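Local coordinates for alanine racemase 1 (Caldanaerobacter subterraneus subsp. tengcongensis MB4, PDB 4Y2W), which belongs to the alanine racemase family, pairing an N-terminal TIM barrel with a strand-rich C-terminal domain in a two-chain assembly, at residues I161-Y166 against I201-I206; E150-A155 against E195-K200; K99-Q104 against Q122-K127; I130-G135 against D185-L190. The protein carries 1 engineered substitution. All coordinates share one frame; numbering follows the deposited sequence.

Contact 1: I161-Y166 against I201-I206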
loop_
_atom_site.group_PDB
_atom_site.type_symbol
_atom_site.label_atom_id
_atom_site.label_comp_id
_atom_site.label_asym_id
_atom_site.label_seq_id
_atom_site.Cartn_x
_atom_site.Cartn_y
_atom_site.Cartn_z
ATOM N N ILE A 161 -0.002 36.063 0.951
ATOM C CA ILE A 161 -0.460 36.357 2.303
ATOM C C ILE A 161 0.396 35.519 3.245
ATOM O O ILE A 161 0.381 34.287 3.181
ATOM C CB ILE A 161 -1.945 36.005 2.528
ATOM C CG1 ILE A 161 -2.832 36.644 1.454
ATOM C CG2 ILE A 161 -2.391 36.463 3.914
ATOM C CD1 ILE A 161 -4.279 36.194 1.511
ATOM N N LEU A 162 1.143 36.194 4.111
ATOM C CA LEU A 162 2.064 35.538 5.025
ATOM C C LEU A 162 1.323 35.160 6.314
ATOM O O LEU A 162 1.483 35.798 7.361
ATOM C CB LEU A 162 3.255 36.464 5.285
ATOM C CG LEU A 162 4.544 35.894 5.875
ATOM C CD1 LEU A 162 4.883 34.522 5.312
ATOM C CD2 LEU A 162 5.682 36.867 5.611
ATOM N N GLU A 163 0.515 34.104 6.213
ATOM C CA GLU A 163 -0.420 33.708 7.267
ATOM C C GLU A 163 0.216 32.921 8.409
ATOM O O GLU A 163 -0.129 33.133 9.572
ATOM C CB GLU A 163 -1.548 32.868 6.668
ATOM C CG GLU A 163 -2.669 32.530 7.640
ATOM C CD GLU A 163 -3.685 31.583 7.041
ATOM O OE1 GLU A 163 -3.324 30.423 6.758
ATOM O OE2 GLU A 163 -4.846 31.995 6.856
ATOM N N GLY A 164 1.118 31.998 8.087
ATOM C CA GLY A 164 1.674 31.104 9.100
ATOM C C GLY A 164 3.179 30.942 9.078
ATOM O O GLY A 164 3.857 31.320 8.120
ATOM N N ILE A 165 3.696 30.386 10.167
ATOM C CA ILE A 165 5.106 30.035 10.281
ATOM C C ILE A 165 5.203 28.861 11.247
ATOM O O ILE A 165 4.583 28.883 12.311
ATOM C CB ILE A 165 5.970 31.230 10.756
ATOM C CG1 ILE A 165 7.438 30.813 10.890
ATOM C CG2 ILE A 165 5.458 31.793 12.075
ATOM C CD1 ILE A 165 8.408 31.975 10.929
ATOM N N TYR A 166 5.952 27.826 10.874
ATOM C CA TYR A 166 5.993 26.618 11.689
ATOM C C TYR A 166 7.294 25.844 11.621
ATOM O O TYR A 166 8.143 26.092 10.763
ATOM C CB TYR A 166 4.819 25.701 11.338
ATOM C CG TYR A 166 4.896 25.014 9.990
ATOM C CD1 TYR A 166 4.671 25.716 8.812
ATOM C CD2 TYR A 166 5.174 23.651 9.898
ATOM C CE1 TYR A 166 4.731 25.083 7.580
ATOM C CE2 TYR A 166 5.238 23.010 8.672
ATOM C CZ TYR A 166 5.014 23.729 7.516
ATOM O OH TYR A 166 5.077 23.091 6.299
ATOM N N ILE A 201 3.068 37.405 12.453
ATOM C CA ILE A 201 2.493 36.304 11.680
ATOM C C ILE A 201 1.436 35.605 12.544
ATOM O O ILE A 201 1.768 35.056 13.595
ATOM C CB ILE A 201 3.576 35.305 11.225
ATOM C CG1 ILE A 201 4.652 36.034 10.410
ATOM C CG2 ILE A 201 2.960 34.188 10.393
ATOM C CD1 ILE A 201 5.812 35.162 9.981
ATOM N N PRO A 202 0.160 35.628 12.108
ATOM C CA PRO A 202 -0.936 35.185 12.982
ATOM C C PRO A 202 -0.893 33.720 13.424
ATOM O O PRO A 202 -1.340 33.414 14.530
ATOM C CB PRO A 202 -2.203 35.463 12.158
ATOM C CG PRO A 202 -1.752 35.707 10.763
ATOM C CD PRO A 202 -0.323 36.145 10.815
ATOM N N LEU A 203 -0.368 32.829 12.583
ATOM C CA LEU A 203 -0.357 31.395 12.899
ATOM C C LEU A 203 1.048 30.842 13.138
ATOM O O LEU A 203 1.749 30.443 12.206
ATOM C CB LEU A 203 -1.084 30.595 11.812
ATOM C CG LEU A 203 -2.588 30.389 12.042
ATOM C CD1 LEU A 203 -3.313 31.706 12.295
ATOM C CD2 LEU A 203 -3.209 29.651 10.864
ATOM N N LYS A 204 1.449 30.841 14.405
ATOM C CA LYS A 204 2.670 30.178 14.845
ATOM C C LYS A 204 2.273 28.817 15.400
ATOM O O LYS A 204 1.376 28.729 16.246
ATOM C CB LYS A 204 3.374 31.000 15.930
ATOM C CG LYS A 204 3.562 32.473 15.580
ATOM C CD LYS A 204 4.339 33.234 16.646
ATOM C CE LYS A 204 3.574 33.386 17.956
ATOM N NZ LYS A 204 2.347 34.217 17.815
ATOM N N HIS A 205 2.923 27.762 14.915
ATOM C CA HIS A 205 2.628 26.401 15.374
ATOM C C HIS A 205 3.828 25.482 15.221
ATOM O O HIS A 205 4.662 25.674 14.342
ATOM C CB HIS A 205 1.409 25.824 14.645
ATOM C CG HIS A 205 1.495 25.886 13.151
ATOM N ND1 HIS A 205 1.577 24.759 12.364
ATOM C CD2 HIS A 205 1.488 26.938 12.298
ATOM C CE1 HIS A 205 1.626 25.113 11.091
ATOM N NE2 HIS A 205 1.573 26.430 11.026
ATOM N N ILE A 206 3.911 24.490 16.099
ATOM C CA ILE A 206 5.062 23.588 16.139
ATOM C C ILE A 206 4.742 22.181 16.668
ATOM O O ILE A 206 5.428 21.219 16.325
ATOM C CB ILE A 206 6.201 24.225 16.973
ATOM C CG1 ILE A 206 7.517 23.459 16.797
ATOM C CG2 ILE A 206 5.814 24.314 18.444
ATOM C CD1 ILE A 206 8.728 24.211 17.308
#
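Tyr166 and His205 each hold CG between the backbone N and the carbonyl carbon (chi1 71° and 53°), and with this shared torsion their side chains lie side by side, pointing the same way from one face of the sheet. Tyr166 CB sits over the centre of the imidazole, 3.3 Å from the centroid of the His205 ring, in a CH-pi contact. The two rings are offset, their planes inclined by 11°, with little overlap, so the CB contact rather than ring stacking carries the pair. Glu163 and Leu203 project from this same side of neighbouring strands. Ile165 points to the other face, where its CG2 meets CG2 of Ile201 at 3.8 Å as the two side chains cross at about a right angle; beta-branched residues suit this apolar face, where Ile165 also packs on helix 177-195. Between the faces runs parallel-strand bonding: Leu203 N gives to Glu163 O (3.0 Å), Ile165 N to Leu203 O (2.8 Å), and His205 N to Ile165 O (3.3 Å). The pairing closes the beta-alpha-beta unit of strand 160-166, helix 177-195 and strand 203-208 in the TIM barrel. On the Tyr166 side of the sheet, Glu163 OE1 is satisfied by Tyr62 and His129, and Tyr166 OH by Thr105. The chemistry is thus two-sided: a polar and aromatic interior against a largely aliphatic layer facing the helix, with Lys204 salt-bridged to Asp221.

Contact 2: E150-A155 against E195-K200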
loop_
_atom_site.group_PDB
_atom_site.type_symbol
_atom_site.label_atom_id
_atom_site.label_comp_id
_atom_site.label_asym_id
_atom_site.label_seq_id
_atom_site.Cartn_x
_atom_site.Cartn_y
_atom_site.Cartn_z
ATOM N N GLU A 150 14.667 37.037 3.907
ATOM C CA GLU A 150 13.739 36.540 2.889
ATOM C C GLU A 150 12.286 36.579 3.353
ATOM O O GLU A 150 11.393 36.897 2.571
ATOM C CB GLU A 150 14.117 35.122 2.461
ATOM C CG GLU A 150 15.482 35.038 1.792
ATOM C CD GLU A 150 15.754 33.692 1.149
ATOM O OE1 GLU A 150 15.037 32.722 1.459
ATOM O OE2 GLU A 150 16.687 33.607 0.326
ATOM N N ILE A 151 12.056 36.265 4.624
ATOM C CA ILE A 151 10.713 36.321 5.199
ATOM C C ILE A 151 10.175 37.752 5.206
ATOM O O ILE A 151 8.983 37.966 4.984
ATOM C CB ILE A 151 10.688 35.721 6.624
ATOM C CG1 ILE A 151 10.876 34.202 6.550
ATOM C CG2 ILE A 151 9.375 36.031 7.333
ATOM C CD1 ILE A 151 11.244 33.555 7.865
ATOM N N LEU A 152 11.051 38.726 5.450
ATOM C CA LEU A 152 10.646 40.138 5.462
ATOM C C LEU A 152 10.290 40.647 4.065
ATOM O O LEU A 152 9.422 41.507 3.922
ATOM C CB LEU A 152 11.731 41.021 6.099
ATOM C CG LEU A 152 11.781 40.992 7.636
ATOM C CD1 LEU A 152 13.119 41.504 8.156
ATOM C CD2 LEU A 152 10.633 41.791 8.237
ATOM N N GLU A 153 10.955 40.119 3.042
ATOM C CA GLU A 153 10.616 40.459 1.663
ATOM C C GLU A 153 9.238 39.904 1.310
ATOM O O GLU A 153 8.401 40.614 0.744
ATOM C CB GLU A 153 11.674 39.924 0.695
ATOM C CG GLU A 153 11.629 40.578 -0.679
ATOM C CD GLU A 153 12.787 40.174 -1.580
ATOM O OE1 GLU A 153 12.656 40.340 -2.812
ATOM O OE2 GLU A 153 13.826 39.693 -1.068
ATOM N N MET A 154 9.002 38.643 1.671
ATOM C CA MET A 154 7.713 37.984 1.438
ATOM C C MET A 154 6.542 38.744 2.052
ATOM O O MET A 154 5.445 38.756 1.492
ATOM C CB MET A 154 7.730 36.560 1.996
ATOM C CG MET A 154 8.596 35.592 1.210
ATOM S SD MET A 154 8.625 33.957 1.964
ATOM C CE MET A 154 10.235 33.367 1.445
ATOM N N ALA A 155 6.777 39.374 3.201
ATOM C CA ALA A 155 5.751 40.176 3.873
ATOM C C ALA A 155 5.323 41.383 3.038
ATOM O O ALA A 155 4.207 41.883 3.188
ATOM C CB ALA A 155 6.254 40.634 5.233
ATOM N N GLU A 195 9.180 40.051 14.923
ATOM C CA GLU A 195 8.222 40.958 15.556
ATOM C C GLU A 195 8.850 42.318 15.874
ATOM O O GLU A 195 8.146 43.325 15.934
ATOM C CB GLU A 195 7.619 40.336 16.821
ATOM C CG GLU A 195 6.636 39.201 16.544
ATOM C CD GLU A 195 5.684 38.922 17.701
ATOM O OE1 GLU A 195 5.309 39.869 18.427
ATOM O OE2 GLU A 195 5.293 37.750 17.879
ATOM N N LYS A 196 10.170 42.339 16.071
ATOM C CA LYS A 196 10.919 43.590 16.242
ATOM C C LYS A 196 11.018 44.384 14.938
ATOM O O LYS A 196 11.241 45.594 14.966
ATOM C CB LYS A 196 12.324 43.319 16.798
ATOM C CG LYS A 196 12.345 43.035 18.291
ATOM C CD LYS A 196 13.647 42.383 18.733
ATOM C CE LYS A 196 13.576 41.963 20.195
ATOM N NZ LYS A 196 14.710 41.088 20.596
ATOM N N LYS A 197 10.859 43.698 13.806
ATOM C CA LYS A 197 10.747 44.351 12.500
ATOM C C LYS A 197 9.281 44.548 12.086
ATOM O O LYS A 197 8.977 44.638 10.900
ATOM C CB LYS A 197 11.497 43.540 11.439
ATOM C CG LYS A 197 12.964 43.287 11.767
ATOM C CD LYS A 197 13.828 44.519 11.524
ATOM C CE LYS A 197 15.107 44.487 12.352
ATOM N NZ LYS A 197 15.855 43.201 12.235
ATOM N N ARG A 198 8.384 44.616 13.073
ATOM C CA ARG A 198 6.968 44.949 12.863
ATOM C C ARG A 198 6.228 43.937 11.986
ATOM O O ARG A 198 5.435 44.315 11.119
ATOM C CB ARG A 198 6.825 46.370 12.291
ATOM C CG ARG A 198 7.660 47.433 13.000
ATOM C CD ARG A 198 7.345 47.539 14.487
ATOM N NE ARG A 198 5.976 47.989 14.736
ATOM C CZ ARG A 198 5.564 49.256 14.680
ATOM N NH1 ARG A 198 6.406 50.241 14.374
ATOM N NH2 ARG A 198 4.290 49.542 14.931
ATOM N N LEU A 199 6.478 42.653 12.235
ATOM C CA LEU A 199 5.871 41.568 11.467
ATOM C C LEU A 199 5.243 40.525 12.391
ATOM O O LEU A 199 5.940 39.677 12.950
ATOM C CB LEU A 199 6.923 40.914 10.571
ATOM C CG LEU A 199 6.446 39.783 9.660
ATOM C CD1 LEU A 199 5.366 40.275 8.707
ATOM C CD2 LEU A 199 7.627 39.207 8.897
ATOM N N LYS A 200 3.922 40.600 12.545
ATOM C CA LYS A 200 3.174 39.653 13.366
ATOM C C LYS A 200 2.513 38.615 12.469
ATOM O O LYS A 200 1.522 38.910 11.797
ATOM C CB LYS A 200 2.105 40.378 14.192
ATOM C CG LYS A 200 2.610 41.574 14.988
ATOM C CD LYS A 200 3.807 41.220 15.863
ATOM C CE LYS A 200 4.181 42.357 16.807
ATOM N NZ LYS A 200 3.258 42.461 17.971
#
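Ala155, at the C-terminal part of helix 144-155, comes opposite Leu199 with CA atoms 7.7 Å apart, and Leu199 belongs to the loop that follows a type I turn from Glu195 to Arg198. That turn ends helix 177-195 in a Schellman motif, with Arg198 as the C-prime residue at positive phi, and the chain turns there to bring Leu199 against helix 144-155. No hydrogen bond joins the two segments; the contact is made by aliphatic carbons. Leu199 is its centre. Its CG stands anti to the backbone N (chi1 -178°), and of the two methyls that CG carries, CD1 lies 3.6 Å from Ala155 CB, while CD2 rests 3.9 Å from Ile151 CG2 and 4.0 Å from Leu152 CD2. A small alanine suits a point where the leucine comes close to the helix, and the forked leucine can serve three helix residues at once. Leu152 also crosses the aliphatic base of Lys197 at about a right angle, its CD2 3.7 Å from Lys197 CB. Lys197 then bends at chi2 (-77°), and the ammonium end turns off from the helix, which fits a lysine at the surface: methylenes for packing, the charged tip elsewhere. Within the loop segment, Lys200 NZ makes a salt bridge to Glu195 OE1 at 3.3 Å. Helix 144-155 also packs on the barrel: Ile151, shared with Leu199, and Met154 touch Ile130 of strand 126-131, and Glu153 makes a salt bridge to Lys113 of helix 109-121.

Contact 3: K99-Q104 against Q122-K127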
loop_
_atom_site.group_PDB
_atom_site.type_symbol
_atom_site.label_atom_id
_atom_site.label_comp_id
_atom_site.label_asym_id
_atom_site.label_seq_id
_atom_site.Cartn_x
_atom_site.Cartn_y
_atom_site.Cartn_z
ATOM N N LYS A 99 -5.486 28.356 -7.841
ATOM C CA LYS A 99 -6.868 28.277 -8.317
ATOM C C LYS A 99 -7.825 27.805 -7.226
ATOM O O LYS A 99 -8.886 28.398 -7.022
ATOM C CB LYS A 99 -6.957 27.342 -9.528
ATOM C CG LYS A 99 -8.288 27.375 -10.261
ATOM C CD LYS A 99 -8.229 26.533 -11.526
ATOM C CE LYS A 99 -9.540 26.570 -12.295
ATOM N NZ LYS A 99 -9.572 25.552 -13.383
ATOM N N HIS A 100 -7.439 26.747 -6.521
ATOM C CA HIS A 100 -8.303 26.141 -5.509
ATOM C C HIS A 100 -7.961 26.598 -4.087
ATOM O O HIS A 100 -8.424 26.007 -3.108
ATOM C CB HIS A 100 -8.262 24.614 -5.639
ATOM C CG HIS A 100 -8.860 24.109 -6.917
ATOM N ND1 HIS A 100 -8.097 23.650 -7.969
ATOM C CD2 HIS A 100 -10.150 24.013 -7.320
ATOM C CE1 HIS A 100 -8.890 23.279 -8.958
ATOM N NE2 HIS A 100 -10.141 23.490 -8.589
ATOM N N ASP A 101 -7.158 27.656 -3.985
ATOM C CA ASP A 101 -6.914 28.347 -2.724
ATOM C C ASP A 101 -6.347 27.400 -1.664
ATOM O O ASP A 101 -6.980 27.127 -0.640
ATOM C CB ASP A 101 -8.206 29.027 -2.243
ATOM C CG ASP A 101 -7.969 29.991 -1.099
ATOM O OD1 ASP A 101 -6.886 30.612 -1.060
ATOM O OD2 ASP A 101 -8.869 30.132 -0.240
ATOM N N LEU A 102 -5.147 26.898 -1.931
ATOM C CA LEU A 102 -4.468 25.977 -1.028
ATOM C C LEU A 102 -3.241 26.646 -0.423
ATOM O O LEU A 102 -2.466 27.296 -1.125
ATOM C CB LEU A 102 -4.060 24.703 -1.774
ATOM C CG LEU A 102 -5.212 23.853 -2.323
ATOM C CD1 LEU A 102 -4.685 22.777 -3.255
ATOM C CD2 LEU A 102 -6.022 23.233 -1.196
ATOM N N THR A 103 -3.072 26.483 0.884
ATOM C CA THR A 103 -1.928 27.041 1.585
ATOM C C THR A 103 -0.686 26.212 1.249
ATOM O O THR A 103 -0.735 24.979 1.249
ATOM C CB THR A 103 -2.162 27.058 3.108
ATOM O OG1 THR A 103 -3.479 27.548 3.384
ATOM C CG2 THR A 103 -1.138 27.935 3.808
ATOM N N GLN A 104 0.417 26.901 0.964
ATOM C CA GLN A 104 1.656 26.261 0.534
ATOM C C GLN A 104 2.805 26.541 1.501
ATOM O O GLN A 104 2.923 27.635 2.051
ATOM C CB GLN A 104 2.041 26.752 -0.867
ATOM C CG GLN A 104 3.305 26.124 -1.450
ATOM C CD GLN A 104 3.190 24.619 -1.624
ATOM O OE1 GLN A 104 2.173 24.115 -2.107
ATOM N NE2 GLN A 104 4.234 23.895 -1.234
ATOM N N GLN A 122 -3.469 35.225 -11.738
ATOM C CA GLN A 122 -4.876 34.857 -11.556
ATOM C C GLN A 122 -5.652 35.859 -10.698
ATOM O O GLN A 122 -6.842 35.657 -10.433
ATOM C CB GLN A 122 -4.973 33.469 -10.928
ATOM C CG GLN A 122 -4.413 32.360 -11.800
ATOM C CD GLN A 122 -4.525 30.994 -11.148
ATOM O OE1 GLN A 122 -3.613 30.173 -11.248
ATOM N NE2 GLN A 122 -5.643 30.747 -10.472
ATOM N N ASN A 123 -4.980 36.927 -10.268
ATOM C CA ASN A 123 -5.591 38.000 -9.470
ATOM C C ASN A 123 -6.147 37.519 -8.123
ATOM O O ASN A 123 -7.136 38.057 -7.619
ATOM C CB ASN A 123 -6.678 38.724 -10.277
ATOM C CG ASN A 123 -6.207 39.123 -11.667
ATOM O OD1 ASN A 123 -6.809 38.739 -12.670
ATOM N ND2 ASN A 123 -5.123 39.887 -11.731
ATOM N N LYS A 124 -5.499 36.503 -7.554
ATOM C CA LYS A 124 -5.822 35.991 -6.223
ATOM C C LYS A 124 -4.574 36.113 -5.356
ATOM O O LYS A 124 -3.501 36.466 -5.850
ATOM C CB LYS A 124 -6.281 34.527 -6.292
ATOM C CG LYS A 124 -7.560 34.303 -7.092
ATOM C CD LYS A 124 -7.940 32.829 -7.197
ATOM C CE LYS A 124 -8.912 32.386 -6.109
ATOM N NZ LYS A 124 -8.311 32.350 -4.746
ATOM N N ARG A 125 -4.717 35.824 -4.066
ATOM C CA ARG A 125 -3.601 35.907 -3.130
ATOM C C ARG A 125 -3.296 34.526 -2.540
ATOM O O ARG A 125 -4.169 33.893 -1.948
ATOM C CB ARG A 125 -3.908 36.917 -2.021
ATOM C CG ARG A 125 -4.516 38.227 -2.518
ATOM C CD ARG A 125 -3.925 39.444 -1.819
ATOM N NE ARG A 125 -4.176 39.463 -0.379
ATOM C CZ ARG A 125 -3.592 40.300 0.480
ATOM N NH1 ARG A 125 -2.710 41.204 0.057
ATOM N NH2 ARG A 125 -3.890 40.236 1.774
ATOM N N ALA A 126 -2.056 34.070 -2.708
ATOM C CA ALA A 126 -1.654 32.724 -2.286
ATOM C C ALA A 126 -1.199 32.698 -0.830
ATOM O O ALA A 126 -0.137 33.228 -0.492
ATOM C CB ALA A 126 -0.547 32.193 -3.189
ATOM N N LYS A 127 -2.008 32.076 0.024
ATOM C CA LYS A 127 -1.661 31.901 1.432
ATOM C C LYS A 127 -0.421 31.017 1.554
ATOM O O LYS A 127 -0.301 30.030 0.837
ATOM C CB LYS A 127 -2.836 31.281 2.194
ATOM C CG LYS A 127 -4.019 32.224 2.358
ATOM C CD LYS A 127 -5.225 31.549 3.002
ATOM C CE LYS A 127 -6.131 30.899 1.967
ATOM N NZ LYS A 127 -7.407 30.391 2.549
#
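Lys99 and Gln122, each near the end of a helix, start with CA atoms 7.6 Å apart, and the two chains converge until Thr103 and Lys127 are 4.9 Å apart as neighbouring parallel strands begin. There Gln104 N donates to Lys127 O at 3.2 Å, the donor tilted 28° from the carbonyl plane, and the same oxygen receives a CA-H...O contact from Thr103. CG2 of Thr103 also lies against Lys127 O, while its hydroxyl turns to Tyr62 instead. Asp101 supplies the main side-chain link. Its CG stands anti to the backbone N (chi1 -168°), and the carboxylate meets Lys127, whose chain bends at chi3 (-89°), in a salt bridge of 3.2 Å between Asp101 OD2 and Lys127 NZ. The ammonium approaches from above the carboxylate plane. Lys124 adds a second positive charge, its NZ 4.3 Å from Asp101 OD1, too far for a salt bridge. A long, flexible lysine suits residue 127, since it can leave its strand and bend to the aspartate. The contact lies at the start of both strands in the unit of strand 103-106, helix 109-121 and strand 126-131, on the N-terminal rim of the barrel. Arg75 holds the backbone carbonyls of His100 and Asp101. The salt bridge links the loop before strand 103-106 to the start of strand 126-131, and the nearby positive charges probably favour the ionised aspartate.

Contact 4: I130-G135 against D185-L190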
loop_
_atom_site.group_PDB
_atom_site.type_symbol
_atom_site.label_atom_id
_atom_site.label_comp_id
_atom_site.label_asym_id
_atom_site.label_seq_id
_atom_site.Cartn_x
_atom_site.Cartn_y
_atom_site.Cartn_z
ATOM N N ILE A 130 5.511 29.573 6.549
ATOM C CA ILE A 130 6.945 29.447 6.459
ATOM C C ILE A 130 7.478 28.337 7.353
ATOM O O ILE A 130 7.163 28.287 8.510
ATOM C CB ILE A 130 7.602 30.800 6.774
ATOM C CG1 ILE A 130 7.094 31.868 5.827
ATOM C CG2 ILE A 130 9.092 30.725 6.644
ATOM C CD1 ILE A 130 7.206 31.525 4.367
ATOM N N LYS A 131 8.282 27.435 6.811
ATOM C CA LYS A 131 8.816 26.345 7.614
ATOM C C LYS A 131 10.191 26.648 8.098
ATOM O O LYS A 131 11.043 27.061 7.355
ATOM C CB LYS A 131 8.787 24.986 6.898
ATOM C CG LYS A 131 9.661 23.889 7.502
ATOM C CD LYS A 131 8.961 22.884 8.411
ATOM C CE LYS A 131 9.893 21.763 8.883
ATOM N NZ LYS A 131 9.589 20.333 8.557
ATOM N N ILE A 132 10.389 26.410 9.379
ATOM C CA ILE A 132 11.658 26.625 10.009
ATOM C C ILE A 132 12.261 25.323 10.493
ATOM O O ILE A 132 11.612 24.531 11.126
ATOM C CB ILE A 132 11.507 27.598 11.185
ATOM C CG1 ILE A 132 10.711 28.806 10.752
ATOM C CG2 ILE A 132 12.855 28.049 11.681
ATOM C CD1 ILE A 132 11.414 29.661 9.732
ATOM N N ASP A 133 13.527 25.118 10.196
ATOM C CA ASP A 133 14.221 23.920 10.648
ATOM C C ASP A 133 14.944 24.217 11.962
ATOM O O ASP A 133 16.010 24.835 11.970
ATOM C CB ASP A 133 15.206 23.457 9.577
ATOM C CG ASP A 133 15.665 22.031 9.781
ATOM O OD1 ASP A 133 15.771 21.591 10.949
ATOM O OD2 ASP A 133 15.922 21.350 8.762
ATOM N N THR A 134 14.358 23.772 13.069
ATOM C CA THR A 134 14.893 24.052 14.398
ATOM C C THR A 134 15.726 22.905 14.971
ATOM O O THR A 134 16.155 22.979 16.121
ATOM C CB THR A 134 13.757 24.378 15.390
ATOM O OG1 THR A 134 12.769 23.343 15.353
ATOM C CG2 THR A 134 13.102 25.702 15.038
ATOM N N GLY A 135 15.974 21.863 14.177
ATOM C CA GLY A 135 16.736 20.697 14.655
ATOM C C GLY A 135 16.553 19.403 13.869
ATOM O O GLY A 135 17.482 18.593 13.781
ATOM N N ASP A 185 12.737 27.307 21.797
ATOM C CA ASP A 185 13.389 28.598 22.034
ATOM C C ASP A 185 13.957 29.194 20.743
ATOM O O ASP A 185 13.702 30.360 20.441
ATOM C CB ASP A 185 14.494 28.468 23.094
ATOM C CG ASP A 185 13.943 28.219 24.498
ATOM O OD1 ASP A 185 12.709 28.252 24.690
ATOM O OD2 ASP A 185 14.755 27.989 25.417
ATOM N N LYS A 186 14.711 28.400 19.982
ATOM C CA LYS A 186 15.236 28.846 18.683
ATOM C C LYS A 186 14.128 29.424 17.815
ATOM O O LYS A 186 14.287 30.485 17.210
ATOM C CB LYS A 186 15.888 27.691 17.926
ATOM C CG LYS A 186 17.264 27.303 18.429
ATOM C CD LYS A 186 17.957 26.396 17.427
ATOM C CE LYS A 186 19.265 25.854 17.975
ATOM N NZ LYS A 186 19.942 24.958 16.999
ATOM N N PHE A 187 13.008 28.706 17.769
ATOM C CA PHE A 187 11.845 29.107 16.987
ATOM C C PHE A 187 11.322 30.462 17.456
ATOM O O PHE A 187 11.196 31.391 16.659
ATOM C CB PHE A 187 10.749 28.038 17.098
ATOM C CG PHE A 187 9.605 28.229 16.141
ATOM C CD1 PHE A 187 9.826 28.282 14.773
ATOM C CD2 PHE A 187 8.302 28.332 16.610
ATOM C CE1 PHE A 187 8.775 28.453 13.891
ATOM C CE2 PHE A 187 7.245 28.498 15.731
ATOM C CZ PHE A 187 7.481 28.560 14.371
ATOM N N MET A 188 11.046 30.577 18.752
ATOM C CA MET A 188 10.547 31.830 19.325
ATOM C C MET A 188 11.554 32.977 19.169
ATOM O O MET A 188 11.157 34.128 19.014
ATOM C CB MET A 188 10.188 31.649 20.806
ATOM C CG MET A 188 9.085 30.634 21.096
ATOM S SD MET A 188 7.563 30.791 20.132
ATOM C CE MET A 188 7.246 32.547 20.267
ATOM N N ASN A 189 12.846 32.657 19.198
ATOM C CA ASN A 189 13.899 33.661 19.011
ATOM C C ASN A 189 13.944 34.236 17.595
ATOM O O ASN A 189 14.285 35.406 17.406
ATOM C CB ASN A 189 15.269 33.089 19.395
ATOM C CG ASN A 189 15.448 32.953 20.904
ATOM O OD1 ASN A 189 14.483 32.988 21.674
ATOM N ND2 ASN A 189 16.694 32.795 21.333
ATOM N N LEU A 190 13.601 33.419 16.606
ATOM C CA LEU A 190 13.443 33.908 15.241
ATOM C C LEU A 190 12.193 34.782 15.114
ATOM O O LEU A 190 12.192 35.751 14.356
ATOM C CB LEU A 190 13.368 32.747 14.249
ATOM C CG LEU A 190 13.345 33.124 12.764
ATOM C CD1 LEU A 190 14.600 33.891 12.378
ATOM C CD2 LEU A 190 13.193 31.881 11.900
#
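The CG1-CD1 branch of Ile132 spans two helix residues, CG1 at Phe187 and CD1 at Leu190, while CG2 backs onto the same leucine. CG1 comes to the edge of the Phe187 ring near the ring plane, 3.7 Å from CE1 of Phe187. Ile132 CD1 reaches toward Leu190 tip to tip, meeting Leu190 CD2 at 3.6 Å, and CG2 of Ile132 lies 3.9 Å from that same leucine methyl. Phe187 keeps CG anti to the backbone N (chi1 -170°), and the side chains of Phe187 and Ile132 cross at about a right angle. A branched isoleucine thus fills the angle between an aromatic edge and a leucine one helical turn further on. In the TIM barrel these residues join the chain leaving strand 126-131 to helix 177-195, which covers the outside of the sheet; Phe187 also touches Ile165 of strand 160-166. Thr134 works with both halves of its side chain. OG1 occupies the place between the backbone N and the carbonyl carbon (chi1 52°) and bonds to Ser167 and Gln183, while CG2 packs 3.9 Å from Phe187 CB, a division that suits a threonine at a buried place with both polar and apolar neighbours. Lys186, its chain extended, brings CD to 4.1 Å from Thr134 O. An Asx turn spans Thr134: Asp133 OD1 accepts from Gly135 N at 3.2 Å and also from Gly137 N. Gly135 adopts a positive phi at which a CB would press on the preceding carbonyl oxygen.

In the fold
All four contacts belong to the TIM barrel. Contacts 1 and 4 are buried, contact 3 is partly so, and contact 2 lies at the surface. Contacts 1 and 3 each pair neighbouring parallel strands, and the strands 126-131 and 160-166 that they use are themselves adjacent. Contacts 1, 2 and 4 interleave along the chain, since all three first segments precede all three second segments, and they touch through Leu162, Ile151 and Ile130. Contacts 3 and 4 share strand 126-131 at its two ends. The chemistry follows the place: backbone bonding and aromatic contact in contact 1, charge at the strand starts of contact 3, and aliphatic or aromatic packing against helices in contacts 2 and 4.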